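Local coordinates for protein o-succinylbenzoate synthase (Synechococcus elongatus, PDB 2OZT) that converts 2-succinyl-6-hydroxy-2,4-cyclohexadiene-1-carboxylate to 2-succinylbenzoate, a metal-dependent dehydration on the pathway to phylloquinone, as a monomeric member of the enolase superfamily, at residues A[206-211]-A[236-241]; A[225-230]-A[247-252]. All coordinates share one frame; numbering follows the deposited sequence.

Contact 1: residues A[206-211]-A[236-241]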
loop_
_atom_site.group_PDB
_atom_site.type_symbol
_atom_site.label_atom_id
_atom_site.label_comp_id
_atom_site.label_asym_id
_atom_site.label_seq_id
_atom_site.Cartn_x
_atom_site.Cartn_y
_atom_site.Cartn_z
ATOM N N ALA A 206 7.751 -17.366 -13.527
ATOM C CA ALA A 206 6.675 -17.206 -14.495
ATOM C C ALA A 206 6.139 -15.756 -14.516
ATOM O O ALA A 206 5.761 -15.233 -15.559
ATOM C CB ALA A 206 5.567 -18.210 -14.218
ATOM N N LEU A 207 6.153 -15.104 -13.354
ATOM C CA LEU A 207 5.674 -13.725 -13.307
ATOM C C LEU A 207 6.590 -12.860 -14.154
ATOM O O LEU A 207 6.137 -12.029 -14.921
ATOM C CB LEU A 207 5.763 -13.192 -11.870
ATOM C CG LEU A 207 4.586 -13.395 -10.920
ATOM C CD1 LEU A 207 4.990 -12.996 -9.535
ATOM C CD2 LEU A 207 3.401 -12.557 -11.405
ATOM N N LEU A 208 7.898 -13.085 -13.989
ATOM C CA LEU A 208 8.875 -12.333 -14.768
ATOM C C LEU A 208 8.749 -12.591 -16.276
ATOM O O LEU A 208 8.682 -11.667 -17.090
ATOM C CB LEU A 208 10.276 -12.622 -14.243
ATOM C CG LEU A 208 11.423 -11.869 -14.919
ATOM C CD1 LEU A 208 11.311 -10.331 -14.713
ATOM C CD2 LEU A 208 12.777 -12.407 -14.391
ATOM N N SER A 209 8.649 -13.880 -16.647
ATOM C CA SER A 209 8.508 -14.244 -18.049
ATOM C C SER A 209 7.230 -13.672 -18.682
ATOM O O SER A 209 7.256 -13.139 -19.779
ATOM C CB SER A 209 8.519 -15.769 -18.217
ATOM O OG SER A 209 8.386 -16.045 -19.593
ATOM N N LEU A 210 6.115 -13.733 -17.942
ATOM C CA LEU A 210 4.895 -13.100 -18.428
ATOM C C LEU A 210 5.114 -11.597 -18.648
ATOM O O LEU A 210 4.768 -11.060 -19.681
ATOM C CB LEU A 210 3.738 -13.292 -17.434
ATOM C CG LEU A 210 3.038 -14.653 -17.434
ATOM C CD1 LEU A 210 2.093 -14.727 -16.232
ATOM C CD2 LEU A 210 2.305 -14.882 -18.774
ATOM N N ALA A 211 5.670 -10.903 -17.655
ATOM C CA ALA A 211 5.818 -9.474 -17.857
ATOM C C ALA A 211 6.669 -9.133 -19.068
ATOM O O ALA A 211 6.457 -8.117 -19.712
ATOM C CB ALA A 211 6.418 -8.870 -16.643
ATOM N N ARG A 236 16.213 -7.984 -11.012
ATOM C CA ARG A 236 15.722 -8.959 -11.996
ATOM C C ARG A 236 15.272 -8.311 -13.303
ATOM O O ARG A 236 14.870 -9.015 -14.242
ATOM C CB ARG A 236 14.529 -9.742 -11.425
ATOM C CG ARG A 236 14.945 -10.868 -10.509
ATOM C CD ARG A 236 13.750 -11.433 -9.711
ATOM N NE ARG A 236 14.188 -12.547 -8.878
ATOM C CZ ARG A 236 13.470 -13.114 -7.921
ATOM N NH1 ARG A 236 12.234 -12.689 -7.640
ATOM N NH2 ARG A 236 13.990 -14.130 -7.250
ATOM N N GLY A 237 15.272 -6.991 -13.384
ATOM C CA GLY A 237 14.791 -6.323 -14.582
ATOM C C GLY A 237 13.284 -6.287 -14.716
ATOM O O GLY A 237 12.762 -6.312 -15.823
ATOM N N TRP A 238 12.568 -6.197 -13.595
ATOM C CA TRP A 238 11.101 -6.138 -13.684
ATOM C C TRP A 238 10.695 -4.975 -14.566
ATOM O O TRP A 238 11.082 -3.856 -14.291
ATOM C CB TRP A 238 10.510 -5.958 -12.303
ATOM C CG TRP A 238 8.995 -5.893 -12.311
ATOM C CD1 TRP A 238 8.219 -4.805 -11.999
ATOM C CD2 TRP A 238 8.102 -6.953 -12.631
ATOM N NE1 TRP A 238 6.886 -5.128 -12.092
ATOM C CE2 TRP A 238 6.792 -6.442 -12.512
ATOM C CE3 TRP A 238 8.273 -8.292 -13.016
ATOM C CZ2 TRP A 238 5.648 -7.233 -12.737
ATOM C CZ3 TRP A 238 7.130 -9.077 -13.273
ATOM C CH2 TRP A 238 5.831 -8.553 -13.096
ATOM N N PRO A 239 9.921 -5.219 -15.648
ATOM C CA PRO A 239 9.567 -4.085 -16.514
ATOM C C PRO A 239 8.216 -3.430 -16.199
ATOM O O PRO A 239 7.872 -2.426 -16.820
ATOM C CB PRO A 239 9.408 -4.752 -17.897
ATOM C CG PRO A 239 8.866 -6.117 -17.541
ATOM C CD PRO A 239 9.531 -6.527 -16.248
ATOM N N GLY A 240 7.485 -3.987 -15.241
ATOM C CA GLY A 240 6.173 -3.485 -14.898
ATOM C C GLY A 240 6.123 -2.544 -13.710
ATOM O O GLY A 240 7.082 -1.779 -13.433
ATOM N N PHE A 241 4.959 -2.550 -13.077
ATOM C CA PHE A 241 4.712 -1.643 -11.963
ATOM C C PHE A 241 4.968 -2.287 -10.607
ATOM O O PHE A 241 4.993 -3.500 -10.441
ATOM C CB PHE A 241 3.262 -1.158 -11.985
ATOM C CG PHE A 241 2.955 -0.260 -13.144
ATOM C CD1 PHE A 241 2.951 1.116 -13.019
ATOM C CD2 PHE A 241 2.659 -0.823 -14.388
ATOM C CE1 PHE A 241 2.685 1.918 -14.127
ATOM C CE2 PHE A 241 2.346 -0.031 -15.479
ATOM C CZ PHE A 241 2.376 1.352 -15.360
#

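Contact 2: residues A[225-230]-A[247-252]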
loop_
_atom_site.group_PDB
_atom_site.type_symbol
_atom_site.label_atom_id
_atom_site.label_comp_id
_atom_site.label_asym_id
_atom_site.label_seq_id
_atom_site.Cartn_x
_atom_site.Cartn_y
_atom_site.Cartn_z
ATOM N N VAL A 225 6.673 -6.214 -0.661
ATOM C CA VAL A 225 6.313 -5.631 0.632
ATOM C C VAL A 225 7.464 -4.742 1.139
ATOM O O VAL A 225 7.297 -3.530 1.376
ATOM C CB VAL A 225 5.952 -6.753 1.618
ATOM C CG1 VAL A 225 5.668 -6.175 3.031
ATOM C CG2 VAL A 225 4.734 -7.555 1.071
ATOM N N SER A 226 8.638 -5.333 1.252
ATOM C CA SER A 226 9.806 -4.646 1.815
ATOM C C SER A 226 10.718 -4.045 0.757
ATOM O O SER A 226 10.670 -4.429 -0.433
ATOM C CB SER A 226 10.636 -5.644 2.631
ATOM O OG SER A 226 11.220 -6.605 1.740
ATOM N N ALA A 227 11.550 -3.085 1.185
ATOM C CA ALA A 227 12.582 -2.558 0.300
ATOM C C ALA A 227 13.442 -3.664 -0.323
ATOM O O ALA A 227 13.806 -3.603 -1.518
ATOM C CB ALA A 227 13.463 -1.565 1.081
ATOM N N ALA A 228 13.780 -4.677 0.474
ATOM C CA ALA A 228 14.610 -5.775 -0.082
ATOM C C ALA A 228 13.943 -6.491 -1.248
ATOM O O ALA A 228 14.622 -6.851 -2.208
ATOM C CB ALA A 228 14.997 -6.762 1.019
ATOM N N GLU A 229 12.629 -6.692 -1.161
ATOM C CA GLU A 229 11.889 -7.346 -2.238
ATOM C C GLU A 229 11.831 -6.436 -3.439
ATOM O O GLU A 229 11.975 -6.906 -4.569
ATOM C CB GLU A 229 10.474 -7.690 -1.777
ATOM C CG GLU A 229 10.482 -8.844 -0.783
ATOM C CD GLU A 229 9.100 -9.214 -0.291
ATOM O OE1 GLU A 229 8.330 -8.302 0.015
ATOM O OE2 GLU A 229 8.778 -10.422 -0.191
ATOM N N VAL A 230 11.582 -5.147 -3.246
ATOM C CA VAL A 230 11.608 -4.208 -4.375
ATOM C C VAL A 230 12.957 -4.248 -5.084
ATOM O O VAL A 230 13.027 -4.343 -6.316
ATOM C CB VAL A 230 11.248 -2.763 -3.956
ATOM C CG1 VAL A 230 11.356 -1.785 -5.130
ATOM C CG2 VAL A 230 9.799 -2.714 -3.359
ATOM N N ALA A 247 3.944 2.076 4.527
ATOM C CA ALA A 247 3.961 1.766 5.959
ATOM C C ALA A 247 4.641 0.441 6.262
ATOM O O ALA A 247 5.039 0.181 7.415
ATOM C CB ALA A 247 2.526 1.767 6.503
ATOM N N LEU A 248 4.738 -0.438 5.239
ATOM C CA LEU A 248 5.318 -1.776 5.445
ATOM C C LEU A 248 6.741 -1.936 4.918
ATOM O O LEU A 248 7.363 -2.976 5.101
ATOM C CB LEU A 248 4.476 -2.850 4.723
ATOM C CG LEU A 248 2.980 -2.780 4.966
ATOM C CD1 LEU A 248 2.289 -3.965 4.196
ATOM C CD2 LEU A 248 2.688 -2.829 6.499
ATOM N N PHE A 249 7.227 -0.890 4.241
ATOM C CA PHE A 249 8.339 -1.025 3.315
ATOM C C PHE A 249 9.723 -0.881 3.949
ATOM O O PHE A 249 10.672 -1.552 3.508
ATOM C CB PHE A 249 8.118 0.040 2.232
ATOM C CG PHE A 249 9.281 0.292 1.326
ATOM C CD1 PHE A 249 9.380 -0.339 0.060
ATOM C CD2 PHE A 249 10.246 1.230 1.697
ATOM C CE1 PHE A 249 10.461 -0.030 -0.804
ATOM C CE2 PHE A 249 11.339 1.504 0.867
ATOM C CZ PHE A 249 11.422 0.882 -0.383
ATOM N N GLY A 250 9.861 -0.074 5.009
ATOM C CA GLY A 250 11.181 0.226 5.548
ATOM C C GLY A 250 11.354 1.710 5.756
ATOM O O GLY A 250 10.380 2.469 5.769
ATOM N N ASP A 251 12.608 2.140 5.915
ATOM C CA ASP A 251 12.890 3.577 6.005
ATOM C C ASP A 251 12.482 4.206 4.658
ATOM O O ASP A 251 12.951 3.755 3.637
ATOM C CB ASP A 251 14.403 3.732 6.226
ATOM C CG ASP A 251 14.826 5.162 6.553
ATOM O OD1 ASP A 251 14.228 6.136 6.080
ATOM O OD2 ASP A 251 15.795 5.311 7.338
ATOM N N PRO A 252 11.659 5.261 4.667
ATOM C CA PRO A 252 11.313 5.921 3.362
ATOM C C PRO A 252 12.560 6.306 2.549
ATOM O O PRO A 252 12.531 6.308 1.309
ATOM C CB PRO A 252 10.559 7.180 3.791
ATOM C CG PRO A 252 9.942 6.806 5.146
ATOM C CD PRO A 252 10.987 5.913 5.811
#

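Contact 1: residues A[206-211]-A[236-241]
W238 drives the benzo edge of its indole against the flank of helix 204-213, meeting L207, L208 and A211 on the outer layer of the enolase-superfamily barrel domain, where the loop between helix 227-235 and strand 241-244 turns back toward the sheet. The closest approaches are made at one corner of the ring: W238 CZ3 lies 3.5 Å from A211 CB and equally 3.5 Å from L207 O. The carbonyl oxygen and L208 CA stand at the indole's edge, near its plane, whereas the A211 methyl comes in obliquely. Alanine suits this position because its single methyl lets the wide ring come right up to the helix. That same methyl also touches P239, with A211 CB 3.8 Å from P239 CG, so one methyl meets both the indole and the pyrrolidine ring.

L208 reaches the loop with its branch ends. Its CG is anti to the backbone N (chi1 -178°), and beyond it CD1 lies 4.0 Å from W238 CE3 and 3.8 Å from R236 O; the leucine and tryptophan side chains run antiparallel alongside one another. No hydrogen bond joins the segments, which are held by apolar packing.

Further out, the loop shapes itself around the ring. G237 ends helix 227-235 in a Schellman motif, its phi of 77° being a left-handed conformation that glycine adopts most readily. P239 CD and G240 N lie over one indole face toward the rim, 3.6 Å and 3.3 Å above its plane. The indole also touches I218 and L220 of strand 218-220 and meets F242 edge-to-face. Its polar end is tied down within the loop: W238 NE1 donates to F241 O at 3.0 Å, from above the carbonyl plane.

Contact 2: residues A[225-230]-A[247-252]
A227 sets its methyl over the phenyl face of F249 in a CH-pi contact, CB 3.8 Å from the ring centroid and 24° off the normal. Packing is tight here: A227 CB is 3.5 Å from F249 CZ, and a residue with only a methyl suits so close an approach. At the ring's edge, V230 CG2 comes within 3.8 Å of F249 CE1, the two side chains crossing at about a right angle. S254 and L255 of helix 252-260 also touch the phenyl ring. Buried as well are V225 and L248, which meet obliquely with V225 CG1 3.9 Å from L248 CB.

The backbones join beside the ring. A227 N donates to F249 O at 2.9 Å, in the carbonyl plane and on a lone pair, and F249 CA makes a CA-H...O contact of 3.3 Å with V225 O. G250 follows with a positive phi (131°), where a CB would run into the carbonyl oxygen of F249.

The looser side is at S226, partly exposed and with little surface buried here; its side chain points away overall, CB only brushing F249 O. Its hydroxyl instead accepts from E229 N at 3.2 Å. E229 answers through OE1, which accepts from both V225 N and S226 N, approaching from opposite faces of the carboxylate plane; these two bonds fix the end of the glutamate beside the helix start. The reciprocal pairing of S226 and E229 is a capping box, here opening a barrel helix of the enolase superfamily.

Overall arrangement
Both contacts belong to the same barrel domain and are interleaved along the chain, with helix 227-235 running between them: contact 2 joins its N-terminal turn to the segment after strand 241-244, whereas contact 1 involves the loop that follows its C-terminal end. Their centres are 19 Å apart, and their nearest atoms about 7 Å. Each has a side chain about 10 Å from the bound sodium ion, L207 in contact 1 and V225 in contact 2; the ion is held by D167, D221 and E222. In contact 2 the side chain of L248 is about 4 Å from that of K245, the predicted proton acceptor, which also lies close to it in the sequence.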